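Side-chain contact in type III effector HopU1 (Pseudomonas syringae pv. tomato, PDB 3U0J), which probably transfers ADP-ribose from NAD+ to arginine side chains of target proteins, as a mono-ADP-ribosyltransferase delivered into plant cells: residues A162-R165 with G166-R170. Residues are numbered along the deposited sequence; the frame is centred on the assembly and turned at random.
Sequences AAFR and GTVYR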
loop_
_atom_site.group_PDB
_atom_site.type_symbol
_atom_site.label_atom_id
_atom_site.label_comp_id
_atom_site.label_asym_id
_atom_site.label_seq_id
_atom_site.Cartn_x
_atom_site.Cartn_y
_atom_site.Cartn_z
ATOM N N ALA A 162 -2.230 -16.863 1.869
ATOM C CA ALA A 162 -1.359 -16.578 3.008
ATOM C C ALA A 162 -1.760 -15.315 3.748
ATOM O O ALA A 162 -0.900 -14.541 4.176
ATOM C CB ALA A 162 0.104 -16.462 2.535
ATOM N N ALA A 163 -3.059 -15.107 3.904
ATOM C CA ALA A 163 -3.552 -13.965 4.651
ATOM C C ALA A 163 -2.773 -13.733 5.952
ATOM O O ALA A 163 -2.259 -14.661 6.567
ATOM C CB ALA A 163 -5.020 -14.139 4.936
ATOM N N PHE A 164 -2.682 -12.485 6.371
ATOM C CA PHE A 164 -2.005 -12.176 7.611
ATOM C C PHE A 164 -3.060 -11.723 8.591
ATOM O O PHE A 164 -3.996 -11.002 8.230
ATOM C CB PHE A 164 -0.947 -11.083 7.408
ATOM C CG PHE A 164 -0.363 -10.550 8.690
ATOM C CD1 PHE A 164 0.809 -11.067 9.202
ATOM C CD2 PHE A 164 -0.987 -9.531 9.383
ATOM C CE1 PHE A 164 1.343 -10.578 10.381
ATOM C CE2 PHE A 164 -0.457 -9.032 10.565
ATOM C CZ PHE A 164 0.706 -9.557 11.063
ATOM N N ARG A 165 -2.918 -12.191 9.823
ATOM C CA ARG A 165 -3.739 -11.734 10.915
ATOM C C ARG A 165 -2.771 -11.475 12.062
ATOM O O ARG A 165 -1.768 -12.168 12.206
ATOM C CB ARG A 165 -4.821 -12.766 11.252
ATOM C CG ARG A 165 -4.400 -13.861 12.209
ATOM C CD ARG A 165 -5.389 -15.024 12.193
ATOM N NE ARG A 165 -5.010 -16.037 11.209
ATOM C CZ ARG A 165 -4.576 -17.262 11.506
ATOM N NH1 ARG A 165 -4.478 -17.656 12.773
ATOM N NH2 ARG A 165 -4.248 -18.098 10.528
ATOM N N GLY A 166 -3.027 -10.434 12.840
ATOM C CA GLY A 166 -2.081 -10.050 13.870
ATOM C C GLY A 166 -1.864 -8.558 13.964
ATOM O O GLY A 166 -2.598 -7.772 13.377
ATOM N N THR A 167 -0.840 -8.168 14.706
ATOM C CA THR A 167 -0.592 -6.764 14.985
ATOM C C THR A 167 0.462 -6.192 14.049
ATOM O O THR A 167 1.508 -6.799 13.829
ATOM C CB THR A 167 -0.169 -6.550 16.465
ATOM O OG1 THR A 167 -1.282 -6.836 17.324
ATOM C CG2 THR A 167 0.284 -5.119 16.696
ATOM N N VAL A 168 0.161 -5.028 13.485
ATOM C CA VAL A 168 1.099 -4.300 12.657
ATOM C C VAL A 168 1.034 -2.873 13.134
ATOM O O VAL A 168 0.156 -2.535 13.938
ATOM C CB VAL A 168 0.697 -4.317 11.195
ATOM C CG1 VAL A 168 0.776 -5.720 10.642
ATOM C CG2 VAL A 168 -0.706 -3.749 11.029
ATOM N N TYR A 169 1.948 -2.041 12.626
ATOM C CA TYR A 169 2.121 -0.678 13.102
ATOM C C TYR A 169 2.238 0.304 11.942
ATOM O O TYR A 169 2.613 -0.076 10.834
ATOM C CB TYR A 169 3.363 -0.577 13.990
ATOM C CG TYR A 169 3.355 -1.526 15.174
ATOM C CD1 TYR A 169 2.788 -1.156 16.398
ATOM C CD2 TYR A 169 3.918 -2.795 15.067
ATOM C CE1 TYR A 169 2.774 -2.028 17.464
ATOM C CE2 TYR A 169 3.916 -3.672 16.134
ATOM C CZ TYR A 169 3.342 -3.288 17.325
ATOM O OH TYR A 169 3.361 -4.183 18.367
ATOM N N ARG A 170 1.913 1.567 12.223
ATOM C CA ARG A 170 1.943 2.666 11.264
ATOM C C ARG A 170 2.450 3.870 12.004
ATOM O O ARG A 170 2.028 4.125 13.130
ATOM C CB ARG A 170 0.534 3.039 10.825
ATOM C CG ARG A 170 0.076 2.455 9.538
ATOM C CD ARG A 170 0.438 3.339 8.374
ATOM N NE ARG A 170 -0.546 4.382 8.103
ATOM C CZ ARG A 170 -0.419 5.247 7.097
ATOM N NH1 ARG A 170 0.653 5.164 6.283
ATOM N NH2 ARG A 170 -1.353 6.189 6.914
#
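The carbonyl O of Thr167 lies at the edge of the Phe164 ring, near its plane, 4.0 Å from Phe164 CZ. This is a long, weak approach to the C-H at CZ and not a hydrogen bond. The main apolar contact is between Phe164 CE2 and Val168 CG1, 3.5 Å apart. CG1 comes in obliquely, and the two side chains run past one another in opposing senses. CG of Phe164 is anti to its own backbone N (chi1 170°), which carries the ring forward along the chain, toward residues 166-168. The amide N of Gly166 sits 3.7 Å from Phe164 CE2, also obliquely. In Val168 the first torsion puts CG1 beside the backbone N, and this methyl is the one facing the ring.

The chain turns a corner at Gly166, between the short strand 164-165 and strand 167-172. The latter belongs to the mixed sheet of the ADP-ribosyltransferase fold, beside strand 218-224. Gly166 has phi 138° and psi -168°. At these angles a CB would be jammed against the carbonyl O of Arg165, so glycine suits the corner. The backbone of Val168 is hydrogen-bonded to Ile222 of strand 218-224, that of Tyr169 to Thr201 of strand 199-201, and that of Phe164 to Gly227. Ile242 of strand 241-243 touches both Phe164 and Val168. Arg165 points its CB away from residues 166-170 and lies at the surface.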